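Local structure of anti-h(o) lectin I (1FX5) at residues Leu32-Lys36 with Phe214-Thr218; Glu64-Phe68 with Ile173-Ser177; Phe74-Thr78 with Trp158-Leu164. The protein binds carbohydrate as an L-fucose-specific legume lectin that recognises the H (O) blood-group antigen and carries calcium and manganese ions. One frame throughout, in Å; residues are numbered along the deposited sequence.

Contact 1: Leu32-Lys36 with Phe214-Thr218; sequences LQLNK and FSGST. Unlike the reference sequence in segment 214-218: Ser217 (reference Gly).
Leu34 rests on the backbone of strand 214-218 at Gly216, where the CA atoms of the two segments come nearest (Leu34 CA to Gly216 CA, 4.9 Å). Gly216 has no side chain, and Leu34 CB packs directly on its CA at 3.8 Å.

The apolar contacts continue toward Phe214. Leu34 CG stands anti to its own carbonyl carbon (chi1 -54°), and the two methyls divide the work. Leu34 CD2 meets Phe214 CB at 3.8 Å, while Leu34 CD1 sits 3.7 Å from Ser215 O. Leu32 adds a looser touch, with its CD2 at 4.2 Å from Phe214 CD1, oblique to the ring.

At the other end, Asn35 crosses Thr218 at about a right angle. Asn35 CB packs 3.8 Å from Gly216 O. The methyl CG2 of Thr218 faces the Asn35 side chain.

The hydroxyls of Ser215, Ser217 and Thr218 are bonded outside the two segments. Ser215 OG bonds to Phe107 O, Ser217 OG to Gly104 O, and Thr218 OG1 to Thr86 O and Ala224 N.

The contact is buried and joins two layers of the legume lectin sandwich by side-chain packing. Leu32 and Leu34 pair through their backbones with strand 224-236. Phe214 and Ser215 lie in strand 209-219, bonded to strand 44-59 on one side and strand 88-94 on the other.

Contact 2: Glu64-Phe68 with Ile173-Ser177; sequences ELASF and IYEAS. Unlike the reference sequence in segment 64-68: Leu65 (reference Val).
Phe68 CG lies between its backbone N and carbonyl carbon (chi1 73°), which sets the ring beside the stem of Tyr174. Tyr174 CG is anti to its backbone N (chi1 -177°), and its ring runs on toward Leu65. Tyr174 CB covers one face of the Phe68 ring, 3.7 Å from its centroid and offset toward the rim. This is a CH-pi contact. The two rings are nearly parallel but slid apart and barely overlap.

The Tyr174 ring is met at its edge. Ala66 O lies in its plane, 3.6 Å from Tyr174 CD2. Leu65 crosses the tyrosine at about a right angle, and its CD2 reaches Tyr174 OH at 3.5 Å. That hydroxyl hydrogen-bonds to Val200 O, which ties the far end of the ring to another part of the chain.

Phe68 and Tyr174 form an antiparallel hydrogen-bonded pair in the beta sandwich of the legume lectin fold. Strands 64-78 and 168-175 are neighbours here. Tyr174 N donates to Phe68 O at 2.9 Å and Phe68 N to Tyr174 O at 3.0 Å.

Beyond this pair, regular strand bonding gives way to a side-chain bond. Ala176 N donates to Ser67 OG at 3.0 Å, with an angle of 163° at the hydrogen. The methyl CB of Ala176 touches both Leu65 O and Ser67 OG, each at 3.4 Å. The same methyl also packs against Leu65 CG. Ser67 pairs through its backbone with Thr236, and Ala66 with Ile57 of strand 44-59.

Contact 3: Phe74-Thr78 with Trp158-Leu164; sequences FFMET and WNKRYGL
Met76 reaches across to the Tyr162 ring in loop 158-164 and on to Trp158. Its side chain bends at chi3 (-81°), which carries the CE methyl over one face of the Tyr162 ring, 3.9 Å from the centroid. The sulfur lies obliquely to the same ring, so this is a Met-aromatic contact. Met76 CB adds to it at 3.6 Å from Tyr162 CD2, and the methyl CG2 of Thr78 comes equally near that carbon from an oblique direction.

This is the tight part. Met76 CE also lies 3.4 Å from Arg161 O and reaches the Trp158 ring at CH2. Between the backbones, Gly163 N donates to Met76 O at 2.8 Å. A water takes the Met76 N-H and lies 3.0 Å from Gly163 O, so it probably bridges the two segments.

Phe74 meets Trp158 more loosely, with Phe74 CZ at 4.3 Å from Trp158 CZ2. The side around Leu164 is the more exposed one. Leu164 nevertheless lies over Phe75, with its CD2 above the ring centre, 3.9 Å from the centroid. Near it, Glu77 OE1 makes a long polar approach to Leu164 N at 4.2 Å.

The polar ends of Arg161, Lys160 and Trp158 find partners outside the two segments. Arg161 makes a salt bridge to Asp190 and a cation-pi contact with Tyr187. Lys160 NZ bonds to the carbonyls of Thr128, Pro82 and Lys83. Trp158 NE1 bonds to Tyr187 OH, and the indole is near His142 of the manganese site. The chemistry implies a loop held to strand 74-78 by apolar packing and one direct backbone bond, with its charges anchored to other parts of the chain.

How the contacts relate
From the N terminus, the chain first passes 32-36, which meets 214-218 only near the end, so contact 1 closes the widest loop. It packs the turn after strand 32-33 on strand 209-219. Within that loop, strand 64-78 supplies the first segments of contacts 2 and 3, from its two ends. Contact 3 closes on 158-164 and fixes the loop before strand 168-175 to the end of strand 64-78. Contact 2 closes on 173-177 and joins the neighbouring strands 64-78 and 168-175. The three are nested, with contact 3 innermost, and none cross. Contacts 2 and 3 lie on opposite sides of the chain centre, about 30 Å apart between centres.

Contact 1: Leu32-Lys36 with Phe214-Thr218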
loop_
_atom_site.group_PDB
_atom_site.type_symbol
_atom_site.label_atom_id
_atom_site.label_comp_id
_atom_site.label_asym_id
_atom_site.label_seq_id
_atom_site.Cartn_x
_atom_site.Cartn_y
_atom_site.Cartn_z
ATOM N N LEU A 32 -11.599 14.368 1.695
ATOM C CA LEU A 32 -10.848 14.312 0.442
ATOM C C LEU A 32 -11.665 15.067 -0.624
ATOM O O LEU A 32 -12.742 14.618 -1.031
ATOM C CB LEU A 32 -10.626 12.852 0.011
ATOM C CG LEU A 32 -10.055 12.574 -1.389
ATOM C CD1 LEU A 32 -8.625 13.065 -1.490
ATOM C CD2 LEU A 32 -10.122 11.073 -1.693
ATOM N N GLN A 33 -11.167 16.234 -1.039
ATOM C CA GLN A 33 -11.827 17.065 -2.041
ATOM C C GLN A 33 -11.264 16.750 -3.428
ATOM O O GLN A 33 -10.117 17.062 -3.738
ATOM C CB GLN A 33 -11.634 18.548 -1.700
ATOM C CG GLN A 33 -12.497 19.473 -2.538
ATOM C CD GLN A 33 -12.298 20.927 -2.202
ATOM O OE1 GLN A 33 -13.174 21.555 -1.626
ATOM N NE2 GLN A 33 -11.151 21.478 -2.575
ATOM N N LEU A 34 -12.086 16.161 -4.278
ATOM C CA LEU A 34 -11.644 15.800 -5.613
ATOM C C LEU A 34 -11.374 16.945 -6.598
ATOM O O LEU A 34 -10.560 16.809 -7.507
ATOM C CB LEU A 34 -12.631 14.778 -6.216
ATOM C CG LEU A 34 -12.890 13.516 -5.364
ATOM C CD1 LEU A 34 -13.977 12.631 -6.001
ATOM C CD2 LEU A 34 -11.584 12.736 -5.151
ATOM N N ASN A 35 -12.068 18.062 -6.439
ATOM C CA ASN A 35 -11.873 19.191 -7.336
ATOM C C ASN A 35 -12.219 20.451 -6.585
ATOM O O ASN A 35 -12.948 20.398 -5.595
ATOM C CB ASN A 35 -12.790 19.077 -8.573
ATOM C CG ASN A 35 -14.278 19.301 -8.248
ATOM O OD1 ASN A 35 -14.805 20.393 -8.448
ATOM N ND2 ASN A 35 -14.959 18.259 -7.774
ATOM N N LYS A 36 -11.658 21.576 -7.007
ATOM C CA LYS A 36 -11.973 22.810 -6.331
ATOM C C LYS A 36 -12.820 23.677 -7.250
ATOM O O LYS A 36 -12.956 23.381 -8.447
ATOM C CB LYS A 36 -10.722 23.518 -5.809
ATOM C CG LYS A 36 -9.630 23.728 -6.788
ATOM C CD LYS A 36 -8.448 24.385 -6.087
ATOM C CE LYS A 36 -8.069 23.629 -4.818
ATOM N NZ LYS A 36 -6.799 24.141 -4.211
ATOM N N PHE A 214 -10.038 7.863 -7.287
ATOM C CA PHE A 214 -11.209 8.621 -7.681
ATOM C C PHE A 214 -10.816 9.839 -8.517
ATOM O O PHE A 214 -9.665 10.295 -8.495
ATOM C CB PHE A 214 -11.937 9.204 -6.445
ATOM C CG PHE A 214 -12.268 8.201 -5.335
ATOM C CD1 PHE A 214 -11.372 7.983 -4.285
ATOM C CD2 PHE A 214 -13.500 7.551 -5.302
ATOM C CE1 PHE A 214 -11.700 7.137 -3.224
ATOM C CE2 PHE A 214 -13.828 6.713 -4.249
ATOM C CZ PHE A 214 -12.927 6.505 -3.211
ATOM N N SER A 215 -11.805 10.400 -9.198
ATOM C CA SER A 215 -11.621 11.586 -10.028
ATOM C C SER A 215 -12.916 12.395 -9.847
ATOM O O SER A 215 -13.991 11.820 -9.572
ATOM C CB SER A 215 -11.362 11.229 -11.513
ATOM O OG SER A 215 -12.549 11.109 -12.290
ATOM N N GLY A 216 -12.806 13.719 -9.920
ATOM C CA GLY A 216 -13.960 14.581 -9.770
ATOM C C GLY A 216 -13.726 15.751 -10.703
ATOM O O GLY A 216 -12.570 16.135 -10.904
ATOM N N SER A 217 -14.787 16.312 -11.290
ATOM C CA SER A 217 -14.609 17.435 -12.189
ATOM C C SER A 217 -15.876 18.260 -12.332
ATOM O O SER A 217 -16.961 17.820 -11.934
ATOM C CB SER A 217 -14.092 16.972 -13.562
ATOM O OG SER A 217 -15.047 16.171 -14.204
ATOM N N THR A 218 -15.716 19.468 -12.876
ATOM C CA THR A 218 -16.810 20.404 -13.084
ATOM C C THR A 218 -16.513 21.380 -14.247
ATOM O O THR A 218 -15.429 21.341 -14.840
ATOM C CB THR A 218 -17.105 21.154 -11.774
ATOM O OG1 THR A 218 -18.386 21.803 -11.855
ATOM C CG2 THR A 218 -16.001 22.167 -11.478
#

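Contact 2: Glu64-Phe68 with Ile173-Ser177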
loop_
_atom_site.group_PDB
_atom_site.type_symbol
_atom_site.label_atom_id
_atom_site.label_comp_id
_atom_site.label_asym_id
_atom_site.label_seq_id
_atom_site.Cartn_x
_atom_site.Cartn_y
_atom_site.Cartn_z
ATOM N N GLU A 64 -5.044 -16.542 -12.883
ATOM C CA GLU A 64 -6.021 -16.114 -11.879
ATOM C C GLU A 64 -6.366 -14.643 -11.934
ATOM O O GLU A 64 -5.512 -13.799 -12.169
ATOM C CB GLU A 64 -5.533 -16.414 -10.472
ATOM C CG GLU A 64 -5.608 -17.867 -10.113
ATOM C CD GLU A 64 -5.240 -18.085 -8.676
ATOM O OE1 GLU A 64 -6.073 -18.672 -7.949
ATOM O OE2 GLU A 64 -4.130 -17.639 -8.274
ATOM N N LEU A 65 -7.595 -14.368 -11.533
ATOM C CA LEU A 65 -8.153 -13.033 -11.500
ATOM C C LEU A 65 -8.633 -12.733 -10.061
ATOM O O LEU A 65 -9.287 -13.573 -9.435
ATOM C CB LEU A 65 -9.310 -12.999 -12.513
ATOM C CG LEU A 65 -10.163 -11.753 -12.736
ATOM C CD1 LEU A 65 -9.285 -10.538 -13.005
ATOM C CD2 LEU A 65 -11.108 -12.015 -13.918
ATOM N N ALA A 66 -8.290 -11.565 -9.519
ATOM C CA ALA A 66 -8.718 -11.220 -8.155
ATOM C C ALA A 66 -10.157 -10.673 -8.017
ATOM O O ALA A 66 -10.762 -10.224 -8.984
ATOM C CB ALA A 66 -7.724 -10.238 -7.536
ATOM N N SER A 67 -10.733 -10.829 -6.831
ATOM C CA SER A 67 -12.074 -10.340 -6.544
ATOM C C SER A 67 -11.835 -9.144 -5.600
ATOM O O SER A 67 -10.803 -9.099 -4.896
ATOM C CB SER A 67 -12.884 -11.398 -5.799
ATOM O OG SER A 67 -13.273 -12.440 -6.666
ATOM N N PHE A 68 -12.732 -8.158 -5.611
ATOM C CA PHE A 68 -12.556 -7.007 -4.731
ATOM C C PHE A 68 -13.871 -6.375 -4.332
ATOM O O PHE A 68 -14.923 -6.618 -4.953
ATOM C CB PHE A 68 -11.595 -5.951 -5.344
ATOM C CG PHE A 68 -12.178 -5.144 -6.505
ATOM C CD1 PHE A 68 -11.798 -5.411 -7.821
ATOM C CD2 PHE A 68 -13.064 -4.090 -6.277
ATOM C CE1 PHE A 68 -12.287 -4.640 -8.891
ATOM C CE2 PHE A 68 -13.553 -3.326 -7.335
ATOM C CZ PHE A 68 -13.164 -3.601 -8.641
ATOM N N ILE A 173 -18.573 -4.038 -6.089
ATOM C CA ILE A 173 -18.024 -5.388 -5.971
ATOM C C ILE A 173 -17.664 -6.076 -7.293
ATOM O O ILE A 173 -18.405 -5.964 -8.292
ATOM C CB ILE A 173 -19.101 -6.316 -5.298
ATOM C CG1 ILE A 173 -19.449 -5.820 -3.900
ATOM C CG2 ILE A 173 -18.645 -7.770 -5.239
ATOM C CD1 ILE A 173 -20.773 -6.361 -3.404
ATOM N N TYR A 174 -16.515 -6.737 -7.331
ATOM C CA TYR A 174 -16.142 -7.439 -8.543
ATOM C C TYR A 174 -15.947 -8.885 -8.089
ATOM O O TYR A 174 -15.128 -9.159 -7.205
ATOM C CB TYR A 174 -14.875 -6.905 -9.217
ATOM C CG TYR A 174 -14.575 -7.624 -10.535
ATOM C CD1 TYR A 174 -15.384 -7.441 -11.664
ATOM C CD2 TYR A 174 -13.516 -8.519 -10.641
ATOM C CE1 TYR A 174 -15.150 -8.133 -12.853
ATOM C CE2 TYR A 174 -13.267 -9.220 -11.827
ATOM C CZ TYR A 174 -14.083 -9.029 -12.923
ATOM O OH TYR A 174 -13.832 -9.759 -14.078
ATOM N N GLU A 175 -16.787 -9.779 -8.595
ATOM C CA GLU A 175 -16.697 -11.193 -8.247
ATOM C C GLU A 175 -16.047 -11.882 -9.452
ATOM O O GLU A 175 -16.689 -12.066 -10.490
ATOM C CB GLU A 175 -18.077 -11.775 -8.000
ATOM C CG GLU A 175 -18.000 -13.235 -7.641
ATOM C CD GLU A 175 -19.326 -13.943 -7.797
ATOM O OE1 GLU A 175 -19.465 -14.737 -8.760
ATOM O OE2 GLU A 175 -20.229 -13.701 -6.965
ATOM N N ALA A 176 -14.799 -12.303 -9.291
ATOM C CA ALA A 176 -14.039 -12.964 -10.359
ATOM C C ALA A 176 -14.629 -14.223 -11.015
ATOM O O ALA A 176 -14.520 -14.381 -12.235
ATOM C CB ALA A 176 -12.592 -13.233 -9.897
ATOM N N SER A 177 -15.245 -15.108 -10.226
ATOM C CA SER A 177 -15.832 -16.343 -10.767
ATOM C C SER A 177 -16.893 -16.093 -11.836
ATOM O O SER A 177 -16.889 -16.769 -12.861
ATOM C CB SER A 177 -16.365 -17.263 -9.655
ATOM O OG SER A 177 -17.268 -16.564 -8.809
#

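Contact 3: Phe74-Thr78 with Trp158-Leu164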
loop_
_atom_site.group_PDB
_atom_site.type_symbol
_atom_site.label_atom_id
_atom_site.label_comp_id
_atom_site.label_asym_id
_atom_site.label_seq_id
_atom_site.Cartn_x
_atom_site.Cartn_y
_atom_site.Cartn_z
ATOM N N PHE A 74 -19.922 9.828 0.056
ATOM C CA PHE A 74 -19.549 11.085 -0.577
ATOM C C PHE A 74 -20.734 12.088 -0.547
ATOM O O PHE A 74 -21.867 11.734 -0.169
ATOM C CB PHE A 74 -19.089 10.807 -2.032
ATOM C CG PHE A 74 -20.228 10.654 -3.029
ATOM C CD1 PHE A 74 -20.724 11.748 -3.720
ATOM C CD2 PHE A 74 -20.797 9.421 -3.267
ATOM C CE1 PHE A 74 -21.771 11.620 -4.627
ATOM C CE2 PHE A 74 -21.843 9.275 -4.174
ATOM C CZ PHE A 74 -22.335 10.382 -4.857
ATOM N N PHE A 75 -20.448 13.351 -0.841
ATOM C CA PHE A 75 -21.475 14.383 -0.878
ATOM C C PHE A 75 -20.973 15.462 -1.843
ATOM O O PHE A 75 -19.778 15.513 -2.167
ATOM C CB PHE A 75 -21.851 14.916 0.524
ATOM C CG PHE A 75 -20.795 15.768 1.168
ATOM C CD1 PHE A 75 -19.738 15.188 1.860
ATOM C CD2 PHE A 75 -20.873 17.152 1.106
ATOM C CE1 PHE A 75 -18.768 15.975 2.482
ATOM C CE2 PHE A 75 -19.913 17.943 1.724
ATOM C CZ PHE A 75 -18.856 17.350 2.416
ATOM N N MET A 76 -21.895 16.247 -2.387
ATOM C CA MET A 76 -21.542 17.306 -3.325
ATOM C C MET A 76 -22.138 18.623 -2.835
ATOM O O MET A 76 -23.205 18.632 -2.231
ATOM C CB MET A 76 -22.138 16.992 -4.711
ATOM C CG MET A 76 -21.984 15.555 -5.171
ATOM S SD MET A 76 -22.638 15.232 -6.820
ATOM C CE MET A 76 -24.419 15.049 -6.525
ATOM N N GLU A 77 -21.482 19.734 -3.154
ATOM C CA GLU A 77 -21.960 21.056 -2.747
ATOM C C GLU A 77 -21.947 21.961 -3.954
ATOM O O GLU A 77 -21.000 21.920 -4.745
ATOM C CB GLU A 77 -21.060 21.652 -1.682
ATOM C CG GLU A 77 -20.780 20.705 -0.565
ATOM C CD GLU A 77 -20.909 21.365 0.771
ATOM O OE1 GLU A 77 -22.074 21.525 1.221
ATOM O OE2 GLU A 77 -19.850 21.715 1.355
ATOM N N THR A 78 -22.961 22.811 -4.073
ATOM C CA THR A 78 -23.041 23.726 -5.199
ATOM C C THR A 78 -23.799 25.017 -4.884
ATOM O O THR A 78 -24.718 25.023 -4.072
ATOM C CB THR A 78 -23.711 23.035 -6.412
ATOM O OG1 THR A 78 -23.639 23.889 -7.562
ATOM C CG2 THR A 78 -25.159 22.716 -6.121
ATOM N N TRP A 158 -30.443 8.193 -12.349
ATOM C CA TRP A 158 -30.129 8.615 -10.986
ATOM C C TRP A 158 -30.675 10.009 -10.660
ATOM O O TRP A 158 -30.385 10.973 -11.365
ATOM C CB TRP A 158 -28.586 8.619 -10.820
ATOM C CG TRP A 158 -28.003 9.269 -9.524
ATOM C CD1 TRP A 158 -28.488 9.157 -8.241
ATOM C CD2 TRP A 158 -26.793 10.054 -9.416
ATOM N NE1 TRP A 158 -27.657 9.808 -7.351
ATOM C CE2 TRP A 158 -26.616 10.369 -8.048
ATOM C CE3 TRP A 158 -25.852 10.506 -10.348
ATOM C CZ2 TRP A 158 -25.526 11.127 -7.585
ATOM C CZ3 TRP A 158 -24.774 11.252 -9.892
ATOM C CH2 TRP A 158 -24.616 11.560 -8.517
ATOM N N ASN A 159 -31.487 10.125 -9.615
ATOM C CA ASN A 159 -32.026 11.433 -9.242
ATOM C C ASN A 159 -31.066 11.985 -8.182
ATOM O O ASN A 159 -31.226 11.725 -6.983
ATOM C CB ASN A 159 -33.437 11.297 -8.686
ATOM C CG ASN A 159 -34.422 10.797 -9.732
ATOM O OD1 ASN A 159 -35.207 9.894 -9.471
ATOM N ND2 ASN A 159 -34.359 11.359 -10.936
ATOM N N LYS A 160 -30.049 12.705 -8.657
ATOM C CA LYS A 160 -29.010 13.315 -7.816
ATOM C C LYS A 160 -29.518 14.266 -6.721
ATOM O O LYS A 160 -30.487 14.989 -6.922
ATOM C CB LYS A 160 -27.958 14.016 -8.716
ATOM C CG LYS A 160 -28.559 15.043 -9.699
ATOM C CD LYS A 160 -27.497 15.769 -10.507
ATOM C CE LYS A 160 -28.074 17.026 -11.149
ATOM N NZ LYS A 160 -27.068 17.805 -11.912
ATOM N N ARG A 161 -28.824 14.274 -5.581
ATOM C CA ARG A 161 -29.159 15.114 -4.439
ATOM C C ARG A 161 -27.869 15.824 -4.034
ATOM O O ARG A 161 -26.801 15.216 -4.119
ATOM C CB ARG A 161 -29.646 14.250 -3.271
ATOM C CG ARG A 161 -30.941 13.504 -3.524
ATOM C CD ARG A 161 -31.431 12.769 -2.282
ATOM N NE ARG A 161 -32.664 12.033 -2.571
ATOM C CZ ARG A 161 -33.216 11.105 -1.794
ATOM N NH1 ARG A 161 -32.666 10.766 -0.641
ATOM N NH2 ARG A 161 -34.325 10.490 -2.200
ATOM N N TYR A 162 -27.956 17.081 -3.594
ATOM C CA TYR A 162 -26.779 17.846 -3.183
ATOM C C TYR A 162 -26.873 18.236 -1.709
ATOM O O TYR A 162 -27.963 18.223 -1.149
ATOM C CB TYR A 162 -26.656 19.129 -4.016
ATOM C CG TYR A 162 -26.180 18.928 -5.429
ATOM C CD1 TYR A 162 -27.037 18.436 -6.405
ATOM C CD2 TYR A 162 -24.851 19.162 -5.774
ATOM C CE1 TYR A 162 -26.582 18.168 -7.683
ATOM C CE2 TYR A 162 -24.381 18.901 -7.050
ATOM C CZ TYR A 162 -25.247 18.397 -7.995
ATOM O OH TYR A 162 -24.778 18.073 -9.241
ATOM N N GLY A 163 -25.735 18.578 -1.092
ATOM C CA GLY A 163 -25.723 18.975 0.313
ATOM C C GLY A 163 -25.208 17.956 1.310
ATOM O O GLY A 163 -25.324 16.746 1.091
ATOM N N LEU A 164 -24.687 18.436 2.440
ATOM C CA LEU A 164 -24.151 17.550 3.479
ATOM C C LEU A 164 -25.237 16.676 4.110
ATOM O O LEU A 164 -24.971 15.579 4.605
ATOM C CB LEU A 164 -23.423 18.349 4.567
ATOM C CG LEU A 164 -22.057 17.819 5.053
ATOM C CD1 LEU A 164 -21.822 18.320 6.488
ATOM C CD2 LEU A 164 -21.952 16.274 5.028
HETATM O O HOH W 1 -24.718 15.352 -1.466
#